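Local atomic coordinates of restriction endonuclease Hpy99I (Helicobacter pylori, PDB entry 3GOX), a protein that cuts DNA at a specific target sequence, probably a pseudopalindrome, as a type II restriction endonuclease of the beta-beta-alpha-Me class, each subunit binding two zinc ions through cysteines. Residues A[43-48]-A[54-59]. Residues are numbered along the deposited sequence; the frame is centred on the assembly and turned at random.
Sequences AMVLFI and KRVDFS
Met44 and Arg55 face each other as a non-hydrogen-bonded pair, and their fit is one of two quite different reliefs that this hairpin carries on its faces. The methionine chain, bent at chi2 and chi3 (-61° and -55°), curls over toward the neighbouring strand and sets SD over the centre of the Arg55 guanidinium, 3.4 Å from CZ. Lying against one face of the guanidinium, the sulfur is a bump that also presses on Arg55 CB, while Met44 CE folds down over the backbone where Lys54 joins Arg55. Arg55 NH1 is hydrogen-bonded to Asn39 OD1, which probably helps hold the plane that the sulfur meets. On either side of this pair lie hydrogen-bonded pairs: Val56 N reaches Ala43 O at 2.8 Å, and Val45 N reaches Lys54 O at 2.8 Å, each bond with a reciprocal partner. Strands 42-47 and 52-57 thus form an antiparallel hairpin at one side of the five-stranded sheet of the SH3-like domain, twisted enough that the short segments run at 124°. On the face bearing Ala43, Val45, Lys54 and Val56 the relief is largely apolar, Ala43, Val45 and Val56 being buried. Val56 CG2 is the bump here, lodged between Val45 CG2 and the edge of the Phe47 ring, with Val56 CG2 4.1 Å from Phe47 CE2. Val45 CG1 lies over one face of that ring, toward its rim, while Leu61 packs against both valines. Beside the small Ala43 the Phe58 ring, where the chain turns into a 3-10 segment, sets its edge near Ala43 N, with Phe58 CE1 3.9 Å from Ala43 CB.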
ATOM      1  N   ALA A  43       7.007  -2.811 -39.245  1.00 14.82           N
ATOM      2  CA  ALA A  43       5.958  -2.913 -38.251  1.00 14.87           C
ATOM      3  C   ALA A  43       5.704  -1.525 -37.706  1.00 15.07           C
ATOM      4  O   ALA A  43       6.628  -0.698 -37.628  1.00 15.57           O
ATOM      5  CB  ALA A  43       6.394  -3.844 -37.136  1.00 15.98           C
ATOM      6  N   MET A  44       4.458  -1.281 -37.329  1.00 13.88           N
ATOM      7  CA  MET A  44       4.107  -0.140 -36.486  1.00 14.33           C
ATOM      8  C   MET A  44       4.208  -0.626 -35.053  1.00 13.83           C
ATOM      9  O   MET A  44       3.495  -1.555 -34.674  1.00 14.12           O
ATOM     10  CB  MET A  44       2.700   0.350 -36.774  1.00 14.75           C
ATOM     11  CG  MET A  44       2.515   0.870 -38.184  1.00 16.93           C
ATOM     12  SD  MET A  44       3.590   2.293 -38.565  1.00 22.31           S
ATOM     13  CE  MET A  44       3.183   3.455 -37.266  1.00 24.76           C
ATOM     14  N   VAL A  45       5.124  -0.032 -34.283  1.00 13.20           N
ATOM     15  CA  VAL A  45       5.425  -0.488 -32.928  1.00 12.77           C
ATOM     16  C   VAL A  45       5.020   0.600 -31.937  1.00 13.02           C
ATOM     17  O   VAL A  45       5.386   1.757 -32.112  1.00 13.87           O
ATOM     18  CB  VAL A  45       6.935  -0.733 -32.760  1.00 12.57           C
ATOM     19  CG1 VAL A  45       7.248  -1.226 -31.347  1.00 13.15           C
ATOM     20  CG2 VAL A  45       7.463  -1.711 -33.783  1.00 14.25           C
ATOM     21  N   LEU A  46       4.266   0.231 -30.911  1.00 12.74           N
ATOM     22  CA  LEU A  46       4.016   1.152 -29.774  1.00 12.43           C
ATOM     23  C   LEU A  46       5.095   0.915 -28.751  1.00 13.00           C
ATOM     24  O   LEU A  46       5.114  -0.135 -28.077  1.00 13.66           O
ATOM     25  CB  LEU A  46       2.642   0.917 -29.135  1.00 12.84           C
ATOM     26  CG  LEU A  46       2.357   1.774 -27.903  1.00 12.64           C
ATOM     27  CD1 LEU A  46       2.398   3.249 -28.255  1.00 14.79           C
ATOM     28  CD2 LEU A  46       1.003   1.415 -27.320  1.00 13.37           C
ATOM     29  N   PHE A  47       5.983   1.897 -28.630  1.00 13.03           N
ATOM     30  CA  PHE A  47       6.989   1.875 -27.575  1.00 13.55           C
ATOM     31  C   PHE A  47       6.345   2.393 -26.296  1.00 12.98           C
ATOM     32  O   PHE A  47       5.879   3.523 -26.224  1.00 12.88           O
ATOM     33  CB  PHE A  47       8.225   2.645 -28.012  1.00 12.99           C
ATOM     34  CG  PHE A  47       9.028   1.908 -29.020  1.00 13.21           C
ATOM     35  CD1 PHE A  47       9.792   0.830 -28.623  1.00 13.88           C
ATOM     36  CD2 PHE A  47       8.995   2.249 -30.365  1.00 14.51           C
ATOM     37  CE1 PHE A  47      10.534   0.114 -29.541  1.00 14.03           C
ATOM     38  CE2 PHE A  47       9.735   1.539 -31.292  1.00 14.13           C
ATOM     39  CZ  PHE A  47      10.501   0.461 -30.887  1.00 13.95           C
ATOM     40  N   ILE A  48       6.285   1.515 -25.303  1.00 14.00           N
ATOM     41  CA  ILE A  48       5.355   1.676 -24.188  1.00 15.00           C
ATOM     42  C   ILE A  48       5.781   2.782 -23.215  1.00 14.70           C
ATOM     43  O   ILE A  48       4.932   3.548 -22.742  1.00 15.85           O
ATOM     44  CB  ILE A  48       5.153   0.343 -23.435  1.00 15.12           C
ATOM     45  CG1 ILE A  48       4.559  -0.694 -24.394  1.00 16.79           C
ATOM     46  CG2 ILE A  48       4.280   0.535 -22.181  1.00 16.83           C
ATOM     47  CD1 ILE A  48       4.748  -2.123 -23.939  1.00 18.85           C
ATOM     48  N   LYS A  54       5.714   4.101 -33.788  1.00 17.29           N
ATOM     49  CA  LYS A  54       6.699   4.362 -34.831  1.00 18.22           C
ATOM     50  C   LYS A  54       6.713   3.251 -35.860  1.00 17.74           C
ATOM     51  O   LYS A  54       6.524   2.084 -35.520  1.00 17.03           O
ATOM     52  CB  LYS A  54       8.094   4.450 -34.217  1.00 18.54           C
ATOM     53  CG  LYS A  54       8.342   5.742 -33.444  1.00 21.98           C
ATOM     54  CD  LYS A  54       9.709   5.755 -32.799  1.00 24.14           C
ATOM     55  CE  LYS A  54      10.815   5.974 -33.814  1.00 25.09           C
ATOM     56  NZ  LYS A  54      10.915   7.381 -34.310  1.00 25.03           N
ATOM     57  N   ARG A  55       6.966   3.626 -37.115  1.00 17.17           N
ATOM     58  CA  ARG A  55       7.234   2.657 -38.179  1.00 17.17           C
ATOM     59  C   ARG A  55       8.693   2.209 -38.122  1.00 16.96           C
ATOM     60  O   ARG A  55       9.604   3.045 -38.206  1.00 17.02           O
ATOM     61  CB  ARG A  55       6.939   3.239 -39.569  1.00 17.54           C
ATOM     62  CG  ARG A  55       7.082   2.192 -40.648  1.00 20.67           C
ATOM     63  CD  ARG A  55       6.521   2.628 -41.982  1.00 26.03           C
ATOM     64  NE  ARG A  55       5.057   2.739 -42.005  1.00 30.71           N
ATOM     65  CZ  ARG A  55       4.194   1.720 -41.887  1.00 34.85           C
ATOM     66  NH1 ARG A  55       4.608   0.467 -41.696  1.00 36.04           N
ATOM     67  NH2 ARG A  55       2.888   1.965 -41.943  1.00 36.36           N
ATOM     68  N   VAL A  56       8.915   0.898 -38.006  1.00 15.96           N
ATOM     69  CA  VAL A  56      10.258   0.352 -37.798  1.00 15.59           C
ATOM     70  C   VAL A  56      10.500  -0.846 -38.712  1.00 15.58           C
ATOM     71  O   VAL A  56       9.678  -1.749 -38.783  1.00 15.12           O
ATOM     72  CB  VAL A  56      10.480  -0.097 -36.325  1.00 15.63           C
ATOM     73  CG1 VAL A  56      11.940  -0.499 -36.132  1.00 16.25           C
ATOM     74  CG2 VAL A  56      10.083   1.028 -35.326  1.00 17.49           C
ATOM     75  N   ASP A  57      11.627  -0.862 -39.409  1.00 15.22           N
ATOM     76  CA  ASP A  57      12.014  -2.047 -40.170  1.00 15.61           C
ATOM     77  C   ASP A  57      12.260  -3.254 -39.260  1.00 15.44           C
ATOM     78  O   ASP A  57      12.819  -3.112 -38.169  1.00 13.88           O
ATOM     79  CB  ASP A  57      13.276  -1.769 -41.008  1.00 16.28           C
ATOM     80  CG  ASP A  57      12.946  -1.263 -42.378  1.00 21.88           C
ATOM     81  OD1 ASP A  57      12.542  -0.087 -42.489  1.00 28.25           O
ATOM     82  OD2 ASP A  57      13.071  -2.051 -43.354  1.00 28.94           O
ATOM     83  N   PHE A  58      11.879  -4.449 -39.714  1.00 15.59           N
ATOM     84  CA  PHE A  58      12.047  -5.665 -38.906  1.00 16.56           C
ATOM     85  C   PHE A  58      13.494  -5.847 -38.449  1.00 15.74           C
ATOM     86  O   PHE A  58      13.743  -6.355 -37.354  1.00 15.39           O
ATOM     87  CB  PHE A  58      11.627  -6.926 -39.679  1.00 17.12           C
ATOM     88  CG  PHE A  58      10.132  -7.194 -39.724  1.00 20.23           C
ATOM     89  CD1 PHE A  58       9.196  -6.222 -39.434  1.00 22.51           C
ATOM     90  CD2 PHE A  58       9.680  -8.451 -40.120  1.00 23.84           C
ATOM     91  CE1 PHE A  58       7.821  -6.509 -39.527  1.00 23.38           C
ATOM     92  CE2 PHE A  58       8.316  -8.739 -40.206  1.00 24.11           C
ATOM     93  CZ  PHE A  58       7.393  -7.765 -39.916  1.00 24.53           C
ATOM     94  N   SER A  59      14.449  -5.429 -39.280  1.00 15.56           N
ATOM     95  CA  SER A  59      15.871  -5.599 -38.960  1.00 15.45           C
ATOM     96  C   SER A  59      16.327  -4.814 -37.736  1.00 15.02           C
ATOM     97  O   SER A  59      17.362  -5.145 -37.149  1.00 15.78           O
ATOM     98  CB  SER A  59      16.742  -5.227 -40.159  1.00 15.38           C
ATOM     99  OG  SER A  59      16.636  -3.853 -40.472  1.00 16.97           O
TER